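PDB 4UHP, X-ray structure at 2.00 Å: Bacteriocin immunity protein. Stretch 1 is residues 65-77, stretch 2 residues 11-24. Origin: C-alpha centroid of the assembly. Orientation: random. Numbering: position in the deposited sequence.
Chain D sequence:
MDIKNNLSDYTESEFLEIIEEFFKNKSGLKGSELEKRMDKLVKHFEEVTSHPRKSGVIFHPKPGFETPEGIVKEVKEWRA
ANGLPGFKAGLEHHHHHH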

# COMPACT_ATOMS: atom_id res chain seq x y z
N PHE D 65 11.36 -11.04 -9.77
CA PHE D 65 9.97 -11.09 -10.22
C PHE D 65 9.21 -9.80 -9.92
O PHE D 65 7.99 -9.81 -9.80
CB PHE D 65 9.23 -12.27 -9.56
CG PHE D 65 9.81 -13.62 -9.90
CD1 PHE D 65 10.89 -14.12 -9.20
CD2 PHE D 65 9.26 -14.38 -10.92
CE1 PHE D 65 11.42 -15.36 -9.51
CE2 PHE D 65 9.78 -15.62 -11.23
CZ PHE D 65 10.87 -16.11 -10.52
N GLU D 66 9.94 -8.69 -9.82
CA GLU D 66 9.36 -7.41 -9.40
C GLU D 66 8.58 -6.70 -10.51
O GLU D 66 7.75 -5.84 -10.24
CB GLU D 66 10.45 -6.46 -8.88
CG GLU D 66 11.21 -6.97 -7.68
CD GLU D 66 12.46 -7.74 -8.05
OE1 GLU D 66 12.61 -8.10 -9.24
OE2 GLU D 66 13.29 -7.99 -7.15
N THR D 67 8.87 -7.06 -11.75
CA THR D 67 8.28 -6.41 -12.91
C THR D 67 6.97 -7.08 -13.28
O THR D 67 6.71 -8.20 -12.85
CB THR D 67 9.24 -6.43 -14.11
OG1 THR D 67 9.37 -7.78 -14.58
CG2 THR D 67 10.61 -5.89 -13.71
N PRO D 68 6.13 -6.40 -14.09
CA PRO D 68 4.88 -7.01 -14.56
C PRO D 68 5.08 -8.41 -15.16
O PRO D 68 4.29 -9.30 -14.88
CB PRO D 68 4.40 -6.03 -15.63
CG PRO D 68 4.91 -4.70 -15.15
CD PRO D 68 6.23 -4.98 -14.48
N GLU D 69 6.14 -8.57 -15.95
CA GLU D 69 6.47 -9.86 -16.55
C GLU D 69 6.77 -10.92 -15.49
O GLU D 69 6.36 -12.07 -15.61
CB GLU D 69 7.67 -9.72 -17.49
CG GLU D 69 7.41 -8.84 -18.71
CD GLU D 69 6.68 -9.57 -19.83
OE1 GLU D 69 6.30 -10.74 -19.62
OE2 GLU D 69 6.50 -8.98 -20.91
N GLY D 70 7.48 -10.51 -14.44
CA GLY D 70 7.82 -11.41 -13.34
C GLY D 70 6.60 -11.84 -12.55
O GLY D 70 6.48 -13.00 -12.15
N ILE D 71 5.69 -10.90 -12.31
CA ILE D 71 4.44 -11.18 -11.61
C ILE D 71 3.61 -12.22 -12.38
O ILE D 71 3.11 -13.18 -11.80
CB ILE D 71 3.61 -9.91 -11.42
CG1 ILE D 71 4.37 -8.91 -10.53
CG2 ILE D 71 2.25 -10.24 -10.81
CD1 ILE D 71 3.70 -7.57 -10.39
N VAL D 72 3.46 -12.00 -13.68
CA VAL D 72 2.74 -12.94 -14.53
C VAL D 72 3.40 -14.31 -14.51
O VAL D 72 2.72 -15.33 -14.41
CB VAL D 72 2.64 -12.42 -15.98
CG1 VAL D 72 2.09 -13.50 -16.90
CG2 VAL D 72 1.78 -11.17 -16.05
N LYS D 73 4.73 -14.32 -14.58
CA LYS D 73 5.48 -15.58 -14.58
C LYS D 73 5.34 -16.33 -13.25
O LYS D 73 5.25 -17.55 -13.24
CB LYS D 73 6.95 -15.31 -14.90
CG LYS D 73 7.80 -16.57 -14.99
CD LYS D 73 9.22 -16.23 -15.39
CE LYS D 73 10.15 -17.42 -15.27
NZ LYS D 73 9.76 -18.54 -16.17
N GLU D 74 5.32 -15.59 -12.15
CA GLU D 74 5.10 -16.21 -10.84
C GLU D 74 3.72 -16.84 -10.77
O GLU D 74 3.56 -17.95 -10.26
CB GLU D 74 5.28 -15.19 -9.71
CG GLU D 74 4.80 -15.68 -8.35
CD GLU D 74 5.48 -16.96 -7.90
OE1 GLU D 74 6.66 -17.18 -8.27
OE2 GLU D 74 4.84 -17.75 -7.17
N VAL D 75 2.72 -16.13 -11.29
CA VAL D 75 1.36 -16.66 -11.33
C VAL D 75 1.30 -17.92 -12.19
O VAL D 75 0.79 -18.96 -11.75
CB VAL D 75 0.35 -15.62 -11.87
CG1 VAL D 75 -0.98 -16.28 -12.21
CG2 VAL D 75 0.15 -14.50 -10.85
N LYS D 76 1.85 -17.83 -13.39
CA LYS D 76 1.86 -18.96 -14.33
C LYS D 76 2.54 -20.18 -13.72
O LYS D 76 1.99 -21.28 -13.75
CB LYS D 76 2.55 -18.55 -15.63
CG LYS D 76 2.53 -19.61 -16.71
CD LYS D 76 2.94 -19.04 -18.06
CE LYS D 76 4.35 -18.48 -18.02
NZ LYS D 76 4.75 -17.93 -19.34
N GLU D 77 3.72 -19.97 -13.14
CA GLU D 77 4.49 -21.05 -12.54
C GLU D 77 3.78 -21.69 -11.34
O GLU D 77 3.76 -22.91 -11.21
CB GLU D 77 5.87 -20.55 -12.11
CG GLU D 77 6.85 -20.36 -13.26
CD GLU D 77 8.23 -19.92 -12.80
OE1 GLU D 77 8.38 -19.53 -11.62
OE2 GLU D 77 9.17 -19.98 -13.62
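Stretch 2 11-24: TESEFLEIIEEFFK

Stretch 2 enters its helix at Glu12, with Thr11 in the N-cap position, and runs against the helix that begins at Pro68 in stretch 1. The two axes approach to 9.3 Å and cross at 125°, so the chains run in broadly opposed directions: Pro68 CA lies 5.6 Å from Glu20 CA, and one turn later Val72 CA lies 6.4 Å from Leu16 CA. Farther along stretch 2 comes Phe23, whose ring closes the contact near the start of the stretch 1 helix.

Both helices open by the same rule. A threonine with chi1 in p places its hydroxyl oxygen to accept from the backbone amide three residues on: Glu14 N to Thr11 OG1 at 3.2 Å, and Gly70 N to Thr67 OG1 at 3.3 Å, the latter weak. In stretch 2 the box is reciprocal, because Thr11 N donates to Glu14 OE1 at 3.2 Å. Pro68, directly after its cap, brings no amide hydrogen needing a partner. Stretch 1 and the earlier part of stretch 2 then bond mainly i to i+4, as in Val72 N to Pro68 O at 3.1 Å and Leu16 N to Glu12 O at 3.0 Å; the amides of Glu21, Phe22 and Phe23 each reach the carbonyl three residues back.

Across the interface, polar pairing is sparse. Lys76 NZ forms a salt bridge with Glu12, lying 3.4 Å from both Glu12 OE1 and Glu12 OE2; the equal distances favor neither oxygen, and both hydrogen bonds are weak. Two other lysines are answered locally: Lys73 NZ lies 3.0 Å from Glu77 OE2, and Lys24 NZ makes a long salt bridge of 3.8 Å to Glu20 OE1. Glu66 OE1 and OE2 and Glu20 OE1 bond just outside the stretches, Glu74 OE2 and both Glu21 oxygens elsewhere in the structure. Glu69 OE2 has only an apolar neighbor across the contact, Leu16 CD2 at 3.7 Å.

The center is apolar. Val72, with chi1 in t, is a knob among Glu12, Phe15, Leu16 and Ile19; its CG1 packs 3.6 Å from Glu12 CG, using the aliphatic part of the salt-bridging side chain, and its CG2 lies 3.8 Å from Leu16 CD1 and meets the edge of the Phe15 ring. Pro68 CB sits 3.6 Å from Leu16 CD1, and Ile71 CD1 is 3.6 Å from Ile19 CG2. Phe23 offers a face to proline: Pro68 CD stands 3.8 Å from the ring centroid, nearly along the normal, in a CH-pi contact. Its edge takes Ile71 CD1, 3.7 Å from Phe23 CE1, and also Glu66 O, 3.1 Å from Phe23 CZ, where the electropositive ring rim suits a carbonyl oxygen.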

# COMPACT_ATOMS: atom_id res chain seq x y z
N THR D 11 -5.87 -14.32 -21.73
CA THR D 11 -4.62 -14.66 -22.38
C THR D 11 -3.52 -14.04 -21.53
O THR D 11 -3.79 -13.15 -20.73
CB THR D 11 -4.53 -14.16 -23.83
OG1 THR D 11 -4.39 -12.73 -23.84
CG2 THR D 11 -5.78 -14.56 -24.61
N GLU D 12 -2.28 -14.51 -21.70
CA GLU D 12 -1.18 -13.99 -20.90
C GLU D 12 -0.97 -12.50 -21.15
O GLU D 12 -0.69 -11.74 -20.23
CB GLU D 12 0.10 -14.77 -21.19
CG GLU D 12 1.30 -14.34 -20.35
CD GLU D 12 2.49 -15.26 -20.51
OE1 GLU D 12 2.30 -16.38 -21.02
OE2 GLU D 12 3.60 -14.87 -20.11
N SER D 13 -1.12 -12.09 -22.41
CA SER D 13 -0.97 -10.68 -22.77
C SER D 13 -2.06 -9.81 -22.15
O SER D 13 -1.79 -8.69 -21.72
CB SER D 13 -0.97 -10.52 -24.29
OG SER D 13 -0.83 -9.16 -24.65
N GLU D 14 -3.28 -10.33 -22.11
CA GLU D 14 -4.41 -9.59 -21.54
C GLU D 14 -4.26 -9.41 -20.04
O GLU D 14 -4.62 -8.37 -19.49
CB GLU D 14 -5.73 -10.30 -21.84
CG GLU D 14 -6.22 -10.15 -23.26
CD GLU D 14 -7.44 -11.00 -23.54
OE1 GLU D 14 -7.73 -11.90 -22.73
OE2 GLU D 14 -8.10 -10.77 -24.58
N PHE D 15 -3.73 -10.43 -19.37
CA PHE D 15 -3.55 -10.39 -17.93
C PHE D 15 -2.38 -9.47 -17.58
O PHE D 15 -2.43 -8.74 -16.59
CB PHE D 15 -3.31 -11.80 -17.38
CG PHE D 15 -3.38 -11.89 -15.89
CD1 PHE D 15 -4.60 -11.83 -15.23
CD2 PHE D 15 -2.22 -12.04 -15.14
CE1 PHE D 15 -4.66 -11.92 -13.85
CE2 PHE D 15 -2.28 -12.13 -13.76
CZ PHE D 15 -3.50 -12.07 -13.12
N LEU D 16 -1.34 -9.51 -18.40
CA LEU D 16 -0.19 -8.62 -18.26
C LEU D 16 -0.63 -7.16 -18.32
O LEU D 16 -0.09 -6.31 -17.63
CB LEU D 16 0.85 -8.91 -19.35
CG LEU D 16 2.09 -8.02 -19.36
CD1 LEU D 16 2.92 -8.23 -18.10
CD2 LEU D 16 2.93 -8.28 -20.60
N GLU D 17 -1.63 -6.90 -19.16
CA GLU D 17 -2.21 -5.57 -19.31
C GLU D 17 -2.74 -5.03 -17.98
O GLU D 17 -2.57 -3.85 -17.67
CB GLU D 17 -3.33 -5.61 -20.35
CG GLU D 17 -4.10 -4.32 -20.51
CD GLU D 17 -5.00 -4.32 -21.73
OE1 GLU D 17 -5.14 -5.39 -22.36
OE2 GLU D 17 -5.56 -3.25 -22.06
N ILE D 18 -3.38 -5.90 -17.21
CA ILE D 18 -3.90 -5.53 -15.89
C ILE D 18 -2.76 -5.29 -14.90
O ILE D 18 -2.79 -4.33 -14.13
CB ILE D 18 -4.84 -6.61 -15.33
CG1 ILE D 18 -6.07 -6.77 -16.23
CG2 ILE D 18 -5.27 -6.27 -13.91
CD1 ILE D 18 -7.05 -7.81 -15.72
N ILE D 19 -1.77 -6.17 -14.93
CA ILE D 19 -0.65 -6.09 -13.99
C ILE D 19 0.16 -4.80 -14.19
O ILE D 19 0.63 -4.20 -13.23
CB ILE D 19 0.28 -7.30 -14.13
CG1 ILE D 19 -0.51 -8.60 -13.95
CG2 ILE D 19 1.40 -7.24 -13.11
CD1 ILE D 19 -1.27 -8.66 -12.64
N GLU D 20 0.29 -4.37 -15.44
CA GLU D 20 1.03 -3.16 -15.76
C GLU D 20 0.42 -1.93 -15.08
O GLU D 20 1.10 -0.93 -14.84
CB GLU D 20 1.08 -2.95 -17.28
CG GLU D 20 2.02 -3.91 -18.00
CD GLU D 20 1.89 -3.82 -19.51
OE1 GLU D 20 0.88 -3.28 -20.00
OE2 GLU D 20 2.81 -4.31 -20.20
N GLU D 21 -0.87 -2.02 -14.76
CA GLU D 21 -1.58 -0.90 -14.15
C GLU D 21 -1.12 -0.69 -12.70
O GLU D 21 -1.39 0.35 -12.10
CB GLU D 21 -3.09 -1.14 -14.22
CG GLU D 21 -3.94 0.11 -14.06
CD GLU D 21 -5.29 0.00 -14.75
OE1 GLU D 21 -5.47 -0.91 -15.59
OE2 GLU D 21 -6.18 0.83 -14.45
N PHE D 22 -0.42 -1.67 -12.15
CA PHE D 22 0.15 -1.55 -10.81
C PHE D 22 1.51 -0.84 -10.84
O PHE D 22 2.19 -0.75 -9.81
CB PHE D 22 0.30 -2.93 -10.16
CG PHE D 22 -1.02 -3.59 -9.86
CD1 PHE D 22 -1.67 -3.35 -8.66
CD2 PHE D 22 -1.60 -4.45 -10.78
CE1 PHE D 22 -2.88 -3.96 -8.38
CE2 PHE D 22 -2.81 -5.05 -10.50
CZ PHE D 22 -3.45 -4.81 -9.30
N PHE D 23 1.89 -0.34 -12.00
CA PHE D 23 3.18 0.33 -12.16
C PHE D 23 3.04 1.67 -12.88
O PHE D 23 3.93 2.51 -12.81
CB PHE D 23 4.16 -0.57 -12.93
CG PHE D 23 4.52 -1.83 -12.19
CD1 PHE D 23 3.72 -2.96 -12.27
CD2 PHE D 23 5.68 -1.89 -11.43
CE1 PHE D 23 4.06 -4.12 -11.60
CE2 PHE D 23 6.02 -3.05 -10.75
CZ PHE D 23 5.21 -4.17 -10.84
N LYS D 24 1.93 1.84 -13.58
CA LYS D 24 1.67 3.06 -14.34
C LYS D 24 0.21 3.48 -14.20
O LYS D 24 -0.63 2.68 -13.79
CB LYS D 24 2.00 2.86 -15.83
CG LYS D 24 0.83 2.38 -16.67
CD LYS D 24 1.22 2.22 -18.13
CE LYS D 24 1.45 0.76 -18.49
NZ LYS D 24 1.35 0.52 -19.95